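Local atomic coordinates of esterase (Alcaligenes sp., PDB entry 1QLW), a protein that probably hydrolyses carboxylic esters, as a bacterial esterase with an alpha/beta-hydrolase fold. Residues P9-L15 against Y91-K95; D103-R107 against V173-L177. Residues are numbered along the deposited sequence.

The contacts follow one another in series along the chain: contact 1 closes with 91-95 before contact 2 opens at 103. Strand 99-103 bridges the short gap, entering the sheet after helix 88-94 and ending where loop 103-107 begins. Strand 43-57 is a further link, since it pairs antiparallel both with strand 13-23, on which the first segment of contact 1 ends, and with strand 99-103. The centres nevertheless lie 29 Å apart, with the nearest atoms about 15 Å apart and no touch. Contact 1 fastens the N-terminal segment at the periphery, whereas contact 2 lies buried among the loops beyond the sheet. Both reach the second subunit, so each also adjoins the dimer interface.

Contact 1. Residues P9-L15 against Y91-K95; sequences PAGPLTL and YFLRK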
# COMPACT_ATOMS: atom_id res chain seq x y z
N PRO A 9 -12.05 -10.14 20.10
CA PRO A 9 -13.37 -10.38 19.53
C PRO A 9 -13.32 -11.53 18.53
O PRO A 9 -12.42 -11.58 17.70
CB PRO A 9 -13.75 -9.07 18.87
CG PRO A 9 -12.80 -8.05 19.37
CD PRO A 9 -11.57 -8.76 19.86
N ALA A 10 -14.28 -12.44 18.62
CA ALA A 10 -14.35 -13.59 17.74
C ALA A 10 -15.42 -13.39 16.68
O ALA A 10 -16.25 -12.48 16.70
CB ALA A 10 -14.67 -14.83 18.57
N GLY A 11 -15.39 -14.29 15.69
CA GLY A 11 -16.37 -14.30 14.64
C GLY A 11 -16.16 -13.31 13.51
O GLY A 11 -15.16 -12.60 13.44
N PRO A 12 -17.14 -13.27 12.62
CA PRO A 12 -17.05 -12.44 11.42
C PRO A 12 -17.23 -10.96 11.70
O PRO A 12 -17.58 -10.54 12.79
CB PRO A 12 -18.15 -12.98 10.52
CG PRO A 12 -19.15 -13.54 11.46
CD PRO A 12 -18.36 -14.11 12.61
N LEU A 13 -16.89 -10.15 10.71
CA LEU A 13 -17.10 -8.71 10.76
C LEU A 13 -17.98 -8.31 9.58
O LEU A 13 -17.74 -8.73 8.45
CB LEU A 13 -15.79 -7.95 10.71
CG LEU A 13 -15.89 -6.42 10.62
CD1 LEU A 13 -16.64 -5.80 11.79
CD2 LEU A 13 -14.50 -5.81 10.51
N THR A 14 -18.99 -7.50 9.85
CA THR A 14 -19.87 -7.00 8.81
C THR A 14 -19.57 -5.53 8.57
O THR A 14 -19.50 -4.73 9.51
CB THR A 14 -21.35 -7.21 9.14
OG1 THR A 14 -21.59 -8.61 9.25
CG2 THR A 14 -22.25 -6.66 8.05
N LEU A 15 -19.37 -5.21 7.31
CA LEU A 15 -19.15 -3.83 6.95
C LEU A 15 -20.27 -3.28 6.08
O LEU A 15 -20.78 -3.92 5.16
CB LEU A 15 -17.83 -3.68 6.20
CG LEU A 15 -16.56 -4.07 6.95
CD1 LEU A 15 -15.34 -3.82 6.08
CD2 LEU A 15 -16.41 -3.28 8.25
N TYR A 91 -9.75 -3.94 15.02
CA TYR A 91 -10.35 -3.80 16.34
C TYR A 91 -11.26 -2.58 16.40
O TYR A 91 -12.38 -2.64 16.92
CB TYR A 91 -9.28 -3.73 17.42
CG TYR A 91 -9.83 -3.83 18.81
CD1 TYR A 91 -10.45 -4.99 19.24
CD2 TYR A 91 -9.67 -2.82 19.73
CE1 TYR A 91 -10.89 -5.13 20.54
CE2 TYR A 91 -10.10 -2.92 21.04
CZ TYR A 91 -10.70 -4.10 21.44
OH TYR A 91 -11.12 -4.27 22.74
N PHE A 92 -10.79 -1.46 15.85
CA PHE A 92 -11.59 -0.24 15.85
C PHE A 92 -12.89 -0.46 15.08
O PHE A 92 -13.96 -0.02 15.52
CB PHE A 92 -10.81 0.93 15.27
CG PHE A 92 -9.69 1.44 16.12
CD1 PHE A 92 -9.33 0.93 17.35
CD2 PHE A 92 -8.94 2.52 15.67
CE1 PHE A 92 -8.29 1.44 18.09
CE2 PHE A 92 -7.90 3.05 16.41
CZ PHE A 92 -7.57 2.51 17.63
N LEU A 93 -12.81 -1.15 13.94
CA LEU A 93 -14.02 -1.47 13.16
C LEU A 93 -14.99 -2.29 14.00
O LEU A 93 -16.20 -2.04 14.02
CB LEU A 93 -13.64 -2.26 11.91
CG LEU A 93 -12.84 -1.49 10.89
CD1 LEU A 93 -12.29 -2.42 9.84
CD2 LEU A 93 -13.70 -0.42 10.25
N ARG A 94 -14.48 -3.30 14.71
CA ARG A 94 -15.29 -4.17 15.55
C ARG A 94 -15.90 -3.42 16.72
O ARG A 94 -16.97 -3.79 17.22
CB ARG A 94 -14.47 -5.37 16.02
CG ARG A 94 -14.19 -6.35 14.89
CD ARG A 94 -13.35 -7.52 15.37
NE ARG A 94 -13.11 -8.48 14.30
CZ ARG A 94 -13.93 -9.47 13.99
NH1 ARG A 94 -15.07 -9.67 14.64
NH2 ARG A 94 -13.62 -10.25 12.96
N LYS A 95 -15.26 -2.33 17.15
CA LYS A 95 -15.76 -1.45 18.19
C LYS A 95 -16.72 -0.40 17.65
O LYS A 95 -17.23 0.41 18.44
CB LYS A 95 -14.58 -0.85 18.95
CG LYS A 95 -13.83 -1.89 19.78
CD LYS A 95 -14.63 -2.32 20.99
CE LYS A 95 -13.80 -3.05 22.02
NZ LYS A 95 -14.50 -3.11 23.33
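Leucines form the apolar centre: Leu13 CD2 lies 3.9 Å from Leu93 CB, and Leu15 CD2 approaches Leu93 CD2 at 4.4 Å. Alternation along the strand puts Leu13 and Leu15 on one side, where branched apolar chains suit the buried space beside Leu93; Leu13 points toward the helix, Leu15 reaches it with its tip. At the other end Pro9 CG meets the edge of the Tyr91 ring, 3.7 Å from CE1. Between these patches extends Arg94, its guanidinium sandwiched between Leu13 CB and Pro9 O. Arg94 NH2 donates to Gly11 O (2.9 Å), while Arg94 NH1 makes weak bonds to Gly11 O and Pro12 O, both 3.2 Å; NE forms a salt bridge with Glu90. Gly11 has positive phi (81°), and a CB there would clash with Pro12 CD, so glycine suits this bend. Tyr91 and helix 306-319 pack together, and Leu93 reaches strands 43-57 and 99-103. Residues Leu13-Leu15 pair antiparallel with a strand of the second subunit, continuing the sheet across the dimer.

Contact 2. Residues D103-R107 against V173-L177; sequences DQSGR and VPDWL
Loop 103-107 leaves the end of strand 99-103 with the D-x-x-G opening common in alpha/beta hydrolases, and here it faces loop 173-177 beside the loop after strand 65-68, where relatives usually build the oxyanion hole. A type II beta turn spans Gln104 to Arg107: Ser105 has phi/psi -49/136° and Gly106 69/24°, closed by a weak bond from Arg107 N to Gln104 O (3.0 Å). Glycine readily adopts the positive phi at this turn's third position. Val173-Asp175 run extended (-138/161, -61/151, -121/125°), the chain bending at Trp176 (-99/15°) toward Leu177 (-50/-46°). Gly106 and Trp176 face each other with CA atoms 6.2 Å apart, Arg107 and Asp175 with CA atoms 6.8 Å apart; Gly106 O lies 3.7 Å from Trp176 CB. Arg107 (backbone extended, -143/149°; chi1 t, chi2 p, chi3 p) curls so that CD rests 3.7 Å from Val173 CG2 and 3.6 Å from Pro174 O. Arg107 NH2 forms a salt bridge with Asp175 OD1 at 2.9 Å. Asp175, chi1 t, also accepts Leu177 N at OD1 (2.9 Å), making an Asx turn. A water joins the loops, donating to Gly106 O (2.8 Å) and accepting from Arg107 NE (2.9 Å) and Trp176 N (3.0 Å). Arg107 NH1 binds Gly70 O and Leu73 O, and NH2 binds Gln207, just beyond strand 200-205, where this fold normally places its nucleophile. In this buried setting Asp175 balances the arginine's charge, while carbonyls, Gln207 and water share its donors; one side chain thus ties together three loops around the probable active-site region.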
# COMPACT_ATOMS: atom_id res chain seq x y z
N ASP A 103 -1.61 5.87 3.57
CA ASP A 103 -0.16 5.86 3.36
C ASP A 103 0.24 7.33 3.19
O ASP A 103 -0.35 8.04 2.39
CB ASP A 103 0.31 5.06 2.15
CG ASP A 103 0.24 3.56 2.36
OD1 ASP A 103 0.14 3.11 3.54
OD2 ASP A 103 0.38 2.81 1.36
N GLN A 104 1.23 7.76 3.98
CA GLN A 104 1.70 9.13 3.87
C GLN A 104 2.07 9.48 2.44
O GLN A 104 2.49 8.61 1.66
CB GLN A 104 2.97 9.35 4.69
CG GLN A 104 2.79 9.52 6.19
CD GLN A 104 4.08 9.94 6.85
OE1 GLN A 104 4.81 10.79 6.32
NE2 GLN A 104 4.40 9.35 7.99
N SER A 105 1.97 10.76 2.11
CA SER A 105 2.53 11.23 0.85
C SER A 105 3.96 10.70 0.71
O SER A 105 4.74 10.72 1.66
CB SER A 105 2.54 12.75 0.85
OG SER A 105 1.24 13.28 0.91
N GLY A 106 4.29 10.21 -0.48
CA GLY A 106 5.63 9.72 -0.75
C GLY A 106 6.01 8.44 -0.04
O GLY A 106 7.20 8.20 0.14
N ARG A 107 5.03 7.64 0.35
CA ARG A 107 5.26 6.38 1.05
C ARG A 107 4.23 5.37 0.54
O ARG A 107 3.10 5.71 0.26
CB ARG A 107 5.10 6.54 2.57
CG ARG A 107 5.64 5.42 3.42
CD ARG A 107 7.14 5.48 3.69
NE ARG A 107 7.52 6.76 4.29
CZ ARG A 107 7.26 7.12 5.54
NH1 ARG A 107 6.75 6.23 6.38
NH2 ARG A 107 7.47 8.37 5.91
N VAL A 173 10.03 -0.07 5.28
CA VAL A 173 10.29 0.43 3.93
C VAL A 173 11.16 1.67 3.98
O VAL A 173 11.20 2.38 5.00
CB VAL A 173 8.96 0.78 3.22
CG1 VAL A 173 8.04 -0.43 3.07
CG2 VAL A 173 8.21 1.90 3.91
N PRO A 174 11.81 2.03 2.87
CA PRO A 174 12.51 3.31 2.78
C PRO A 174 11.58 4.49 2.97
O PRO A 174 10.41 4.46 2.61
CB PRO A 174 13.11 3.30 1.38
CG PRO A 174 13.27 1.85 1.07
CD PRO A 174 12.06 1.18 1.68
N ASP A 175 12.17 5.55 3.49
CA ASP A 175 11.46 6.76 3.88
C ASP A 175 11.98 7.95 3.11
O ASP A 175 13.18 8.22 3.12
CB ASP A 175 11.61 6.92 5.39
CG ASP A 175 10.61 7.85 6.00
OD1 ASP A 175 10.30 8.88 5.36
OD2 ASP A 175 10.13 7.55 7.12
N TRP A 176 11.06 8.65 2.43
CA TRP A 176 11.37 9.81 1.62
C TRP A 176 11.07 11.11 2.34
O TRP A 176 11.13 12.18 1.68
CB TRP A 176 10.55 9.71 0.32
CG TRP A 176 11.02 8.65 -0.62
CD1 TRP A 176 11.13 7.31 -0.41
CD2 TRP A 176 11.40 8.87 -1.98
NE1 TRP A 176 11.61 6.68 -1.54
CE2 TRP A 176 11.79 7.62 -2.51
CE3 TRP A 176 11.48 10.01 -2.79
CZ2 TRP A 176 12.22 7.48 -3.84
CZ3 TRP A 176 11.92 9.87 -4.11
CH2 TRP A 176 12.28 8.62 -4.58
N LEU A 177 10.86 11.13 3.65
CA LEU A 177 10.52 12.34 4.38
C LEU A 177 11.45 13.51 4.06
O LEU A 177 11.01 14.65 3.84
CB LEU A 177 10.61 12.07 5.90
CG LEU A 177 10.09 13.21 6.77
CD1 LEU A 177 8.59 13.14 6.92
CD2 LEU A 177 10.77 13.22 8.13
O HOH W 1 8.09 9.06 2.69